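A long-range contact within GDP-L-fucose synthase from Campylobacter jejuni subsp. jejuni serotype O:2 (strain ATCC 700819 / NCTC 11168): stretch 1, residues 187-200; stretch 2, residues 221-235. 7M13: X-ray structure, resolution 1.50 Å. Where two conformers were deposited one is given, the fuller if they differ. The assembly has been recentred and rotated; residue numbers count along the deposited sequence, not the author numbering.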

# COMPACT_ATOMS: atom_id res chain seq x y z
N ALA B 187 22.29 -2.38 -20.76
CA ALA B 187 23.38 -3.31 -20.37
C ALA B 187 23.70 -4.24 -21.54
O ALA B 187 24.89 -4.49 -21.78
CB ALA B 187 23.01 -4.13 -19.16
N LEU B 188 22.67 -4.75 -22.23
CA LEU B 188 22.86 -5.60 -23.43
C LEU B 188 23.68 -4.81 -24.46
O LEU B 188 24.66 -5.37 -24.99
CB LEU B 188 21.48 -6.01 -23.97
CG LEU B 188 21.50 -7.12 -25.02
CD1 LEU B 188 22.24 -8.35 -24.52
CD2 LEU B 188 20.07 -7.49 -25.38
N LEU B 189 23.30 -3.56 -24.75
CA LEU B 189 24.04 -2.72 -25.72
C LEU B 189 25.50 -2.66 -25.26
O LEU B 189 26.39 -2.87 -26.12
CB LEU B 189 23.42 -1.32 -25.80
CG LEU B 189 24.08 -0.38 -26.80
CD1 LEU B 189 24.04 -0.95 -28.20
CD2 LEU B 189 23.43 0.99 -26.76
N ARG B 190 25.73 -2.45 -23.96
CA ARG B 190 27.11 -2.29 -23.44
C ARG B 190 27.86 -3.61 -23.54
O ARG B 190 29.07 -3.57 -23.85
CB ARG B 190 27.15 -1.78 -22.00
CG ARG B 190 28.54 -1.30 -21.59
CD ARG B 190 28.55 -0.50 -20.31
NE ARG B 190 29.90 -0.21 -19.85
CZ ARG B 190 30.20 0.35 -18.68
NH1 ARG B 190 31.46 0.57 -18.35
NH2 ARG B 190 29.23 0.71 -17.85
N LYS B 191 27.20 -4.74 -23.30
CA LYS B 191 27.83 -6.08 -23.36
C LYS B 191 28.37 -6.33 -24.78
O LYS B 191 29.52 -6.80 -24.91
CB LYS B 191 26.84 -7.19 -22.99
CG LYS B 191 26.61 -7.39 -21.50
CD LYS B 191 25.84 -8.67 -21.17
CE LYS B 191 26.46 -9.92 -21.76
NZ LYS B 191 25.93 -11.17 -21.14
N PHE B 192 27.58 -6.04 -25.81
CA PHE B 192 28.00 -6.26 -27.22
C PHE B 192 29.10 -5.26 -27.60
O PHE B 192 29.98 -5.64 -28.36
CB PHE B 192 26.82 -6.23 -28.18
CG PHE B 192 26.14 -7.56 -28.28
CD1 PHE B 192 26.62 -8.53 -29.14
CD2 PHE B 192 25.05 -7.87 -27.48
CE1 PHE B 192 26.01 -9.78 -29.22
CE2 PHE B 192 24.43 -9.10 -27.58
CZ PHE B 192 24.92 -10.06 -28.43
N HIS B 193 29.03 -4.02 -27.11
CA HIS B 193 30.05 -2.98 -27.41
C HIS B 193 31.42 -3.44 -26.90
O HIS B 193 32.39 -3.40 -27.67
CB HIS B 193 29.63 -1.62 -26.84
CG HIS B 193 30.64 -0.55 -27.09
ND1 HIS B 193 30.82 0.02 -28.33
CD2 HIS B 193 31.54 0.03 -26.27
CE1 HIS B 193 31.77 0.93 -28.26
NE2 HIS B 193 32.23 0.95 -27.00
N LEU B 194 31.48 -3.90 -25.65
CA LEU B 194 32.74 -4.38 -25.02
C LEU B 194 33.22 -5.66 -25.72
O LEU B 194 34.45 -5.80 -25.88
CB LEU B 194 32.54 -4.62 -23.53
CG LEU B 194 32.18 -3.38 -22.70
CD1 LEU B 194 32.21 -3.72 -21.23
CD2 LEU B 194 33.12 -2.23 -23.01
N ALA B 195 32.31 -6.55 -26.13
CA ALA B 195 32.63 -7.75 -26.92
C ALA B 195 33.34 -7.32 -28.21
O ALA B 195 34.33 -7.98 -28.60
CB ALA B 195 31.38 -8.54 -27.24
N LYS B 196 32.84 -6.27 -28.86
CA LYS B 196 33.42 -5.71 -30.10
C LYS B 196 34.80 -5.14 -29.78
O LYS B 196 35.76 -5.45 -30.53
CB LYS B 196 32.52 -4.64 -30.72
CG LYS B 196 32.99 -4.10 -32.06
CD LYS B 196 32.02 -3.18 -32.75
CE LYS B 196 31.96 -1.81 -32.12
NZ LYS B 196 31.18 -0.86 -32.95
N LEU B 197 34.92 -4.31 -28.73
CA LEU B 197 36.23 -3.74 -28.33
C LEU B 197 37.23 -4.89 -28.14
O LEU B 197 38.36 -4.76 -28.63
CB LEU B 197 36.10 -2.91 -27.06
CG LEU B 197 35.32 -1.60 -27.18
CD1 LEU B 197 35.43 -0.79 -25.90
CD2 LEU B 197 35.75 -0.76 -28.38
N LEU B 198 36.83 -5.98 -27.48
CA LEU B 198 37.73 -7.15 -27.27
C LEU B 198 38.12 -7.75 -28.61
O LEU B 198 39.31 -8.09 -28.77
CB LEU B 198 37.06 -8.20 -26.38
CG LEU B 198 37.04 -7.93 -24.87
CD1 LEU B 198 36.25 -9.01 -24.15
CD2 LEU B 198 38.46 -7.88 -24.31
N SER B 199 37.16 -7.88 -29.54
CA SER B 199 37.35 -8.46 -30.90
C SER B 199 38.34 -7.60 -31.71
O SER B 199 39.11 -8.19 -32.50
CB SER B 199 36.04 -8.58 -31.62
OG SER B 199 35.61 -7.31 -32.08
N GLU B 200 38.29 -6.27 -31.54
CA GLU B 200 39.19 -5.32 -32.25
C GLU B 200 40.50 -5.15 -31.45
O GLU B 200 41.35 -4.36 -31.90
CB GLU B 200 38.51 -3.96 -32.47
CG GLU B 200 37.20 -4.05 -33.25
CD GLU B 200 36.31 -2.81 -33.24
OE1 GLU B 200 36.40 -2.01 -32.29
OE2 GLU B 200 35.51 -2.66 -34.19
N TYR B 221 36.53 -9.72 -15.15
CA TYR B 221 35.30 -8.92 -14.92
C TYR B 221 34.32 -9.18 -16.07
O TYR B 221 33.17 -9.56 -15.80
CB TYR B 221 35.62 -7.43 -14.78
CG TYR B 221 34.43 -6.58 -14.41
CD1 TYR B 221 33.80 -6.72 -13.18
CD2 TYR B 221 33.92 -5.63 -15.29
CE1 TYR B 221 32.71 -5.94 -12.83
CE2 TYR B 221 32.83 -4.85 -14.95
CZ TYR B 221 32.23 -5.00 -13.72
OH TYR B 221 31.15 -4.23 -13.38
N LEU B 222 34.80 -9.01 -17.31
CA LEU B 222 33.99 -9.10 -18.55
C LEU B 222 33.50 -10.54 -18.76
O LEU B 222 32.30 -10.72 -19.05
CB LEU B 222 34.83 -8.63 -19.74
CG LEU B 222 35.11 -7.13 -19.77
CD1 LEU B 222 36.05 -6.78 -20.92
CD2 LEU B 222 33.81 -6.34 -19.89
N HIS B 223 34.40 -11.52 -18.61
CA HIS B 223 34.15 -12.96 -18.88
C HIS B 223 33.04 -13.47 -17.95
O HIS B 223 32.34 -14.43 -18.34
CB HIS B 223 35.45 -13.77 -18.76
CG HIS B 223 36.29 -13.76 -19.99
ND1 HIS B 223 36.65 -14.92 -20.65
CD2 HIS B 223 36.84 -12.74 -20.69
CE1 HIS B 223 37.39 -14.62 -21.70
NE2 HIS B 223 37.53 -13.29 -21.74
N ASN B 224 32.88 -12.85 -16.78
CA ASN B 224 31.89 -13.23 -15.74
C ASN B 224 30.53 -12.56 -16.02
O ASN B 224 29.52 -13.05 -15.48
CB ASN B 224 32.39 -12.92 -14.32
CG ASN B 224 33.27 -14.01 -13.75
OD1 ASN B 224 33.21 -15.16 -14.17
ND2 ASN B 224 34.08 -13.65 -12.77
N PHE B 225 30.51 -11.50 -16.84
CA PHE B 225 29.27 -10.93 -17.44
C PHE B 225 29.01 -11.59 -18.81
O PHE B 225 28.13 -11.11 -19.53
CB PHE B 225 29.36 -9.41 -17.55
CG PHE B 225 28.99 -8.67 -16.29
CD1 PHE B 225 27.69 -8.73 -15.80
CD2 PHE B 225 29.93 -7.93 -15.59
CE1 PHE B 225 27.34 -8.06 -14.63
CE2 PHE B 225 29.58 -7.27 -14.42
CZ PHE B 225 28.29 -7.34 -13.94
N GLY B 226 29.76 -12.66 -19.13
CA GLY B 226 29.61 -13.47 -20.36
C GLY B 226 30.13 -12.74 -21.59
O GLY B 226 29.71 -13.11 -22.72
N ILE B 227 30.99 -11.75 -21.39
CA ILE B 227 31.61 -10.91 -22.46
C ILE B 227 32.99 -11.48 -22.76
O ILE B 227 33.79 -11.60 -21.81
CB ILE B 227 31.69 -9.43 -22.04
CG1 ILE B 227 30.33 -8.87 -21.58
CG2 ILE B 227 32.29 -8.58 -23.16
CD1 ILE B 227 30.43 -7.63 -20.72
N SER B 228 33.24 -11.81 -24.04
CA SER B 228 34.55 -12.30 -24.55
C SER B 228 34.76 -11.83 -26.00
O SER B 228 33.80 -11.27 -26.58
CB SER B 228 34.66 -13.79 -24.44
OG SER B 228 34.00 -14.42 -25.52
N LYS B 229 35.96 -12.00 -26.54
CA LYS B 229 36.32 -11.51 -27.90
C LYS B 229 35.61 -12.37 -28.94
O LYS B 229 35.34 -11.85 -30.03
CB LYS B 229 37.84 -11.43 -28.10
CG LYS B 229 38.55 -12.74 -28.43
CD LYS B 229 39.97 -12.52 -28.90
CE LYS B 229 40.93 -13.61 -28.46
NZ LYS B 229 42.34 -13.26 -28.79
N LYS B 230 35.28 -13.62 -28.61
CA LYS B 230 34.69 -14.60 -29.56
C LYS B 230 33.15 -14.63 -29.44
O LYS B 230 32.52 -15.01 -30.43
CB LYS B 230 35.31 -15.96 -29.35
N SER B 231 32.57 -14.27 -28.29
CA SER B 231 31.11 -14.43 -28.04
C SER B 231 30.57 -13.50 -26.95
O SER B 231 31.36 -13.04 -26.08
CB SER B 231 30.80 -15.87 -27.72
OG SER B 231 31.52 -16.30 -26.58
N VAL B 232 29.27 -13.22 -27.02
CA VAL B 232 28.42 -12.78 -25.88
C VAL B 232 27.56 -13.97 -25.48
O VAL B 232 26.77 -14.46 -26.33
CB VAL B 232 27.58 -11.54 -26.24
CG1 VAL B 232 26.62 -11.16 -25.12
CG2 VAL B 232 28.47 -10.36 -26.60
N GLU B 233 27.77 -14.45 -24.25
CA GLU B 233 27.05 -15.59 -23.64
C GLU B 233 25.97 -15.04 -22.71
O GLU B 233 26.31 -14.24 -21.81
CB GLU B 233 28.04 -16.48 -22.89
CG GLU B 233 27.45 -17.79 -22.41
CD GLU B 233 28.47 -18.89 -22.16
OE1 GLU B 233 29.69 -18.60 -22.22
OE2 GLU B 233 28.05 -20.03 -21.89
N ILE B 234 24.71 -15.43 -22.92
CA ILE B 234 23.57 -14.99 -22.07
C ILE B 234 23.01 -16.23 -21.37
O ILE B 234 22.82 -17.25 -22.05
CB ILE B 234 22.52 -14.23 -22.91
CG1 ILE B 234 23.15 -13.02 -23.60
CG2 ILE B 234 21.33 -13.83 -22.06
CD1 ILE B 234 22.24 -12.32 -24.58
N TRP B 235 22.79 -16.13 -20.06
CA TRP B 235 22.10 -17.18 -19.27
C TRP B 235 20.64 -17.23 -19.71
O TRP B 235 20.03 -16.16 -19.89
CB TRP B 235 22.28 -16.96 -17.76
CG TRP B 235 23.59 -17.46 -17.25
CD1 TRP B 235 24.77 -16.77 -17.19
CD2 TRP B 235 23.88 -18.78 -16.75
NE1 TRP B 235 25.76 -17.56 -16.68
CE2 TRP B 235 25.25 -18.80 -16.40
CE3 TRP B 235 23.12 -19.94 -16.56
CZ2 TRP B 235 25.87 -19.93 -15.87
CZ3 TRP B 235 23.74 -21.06 -16.04
CH2 TRP B 235 25.09 -21.05 -15.70

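Stretch 1 is a helix through Ser-199, and stretch 2 runs along one side of it: the end of a second helix, a turn, and then a strand (231-235) that travels roughly antiparallel to the first helix, at 149°, with a closest axial approach of 8.6 Å. Together they bury about 700 Å², and many of the side-chain contacts are apolar, with one lysine supplying the hydrogen bonds between them.

The walk begins at Leu-222, whose CB points toward the helix. Its CD2 lies 3.3 Å from CD1 of Leu-194, and its CD1 lies 3.9 Å from CD1 of Leu-198. Leu-194 and Leu-198 are one helical turn apart, so a single branched side chain can touch both.

Beyond the helix, Phe-225 contributes mainly through its backbone: its ring leads away, while its carbonyl O accepts a hydrogen bond of 2.7 Å from Lys-191 NZ. Gly-226 follows with a positive phi of 73°, a conformation that favours glycine; a CB here would also clash with Glu-233 O, at 2.2 Å. Glu-233 N donates to Gly-226 O (2.8 Å), tying turn to strand.

Ile-227 points its beta-branched side chain into the helix surface. Its CG2 sits 4.0 Å from Leu-194 CB, 4.2 Å from Ala-195 CB and 4.1 Å from Leu-198 CD1, while its CD1 lies 3.9 Å from CG of Lys-191, whose aliphatic portion serves as an apolar surface.

Ser-228 turns away and serves its own stretch: its OG donates to Ser-231 O (3.0 Å), and its N donates to the same carbonyl, also at 3.0 Å, holding the turn closed. At Lys-229 the backbones come close, with its CA 4.4 Å from Ser-199 CA. The lysine's CB packs 3.7 Å from Leu-198 CB, but its charged end leads away, as suits an exposed residue.

In the strand, side chains alternate. Val-232 points toward the helix, and its CG2 lies 3.5 Å from Ala-195 CB. The same CG2 sits over a face of the Phe-192 ring, 3.8 Å from the centroid and 18° off the normal, a CH-pi contact. Glu-233 points away, yet its carbonyl O accepts the second hydrogen bond from Lys-191 NZ, at 3.2 Å. The long lysine thus lays its methylenes against apolar neighbours, CE being 3.6 Å from Val-232 CG1, and delivers its ammonium to two backbone carbonyls. Ile-234 again points toward the helix, its CD1 4.0 Å from Leu-188 CD1.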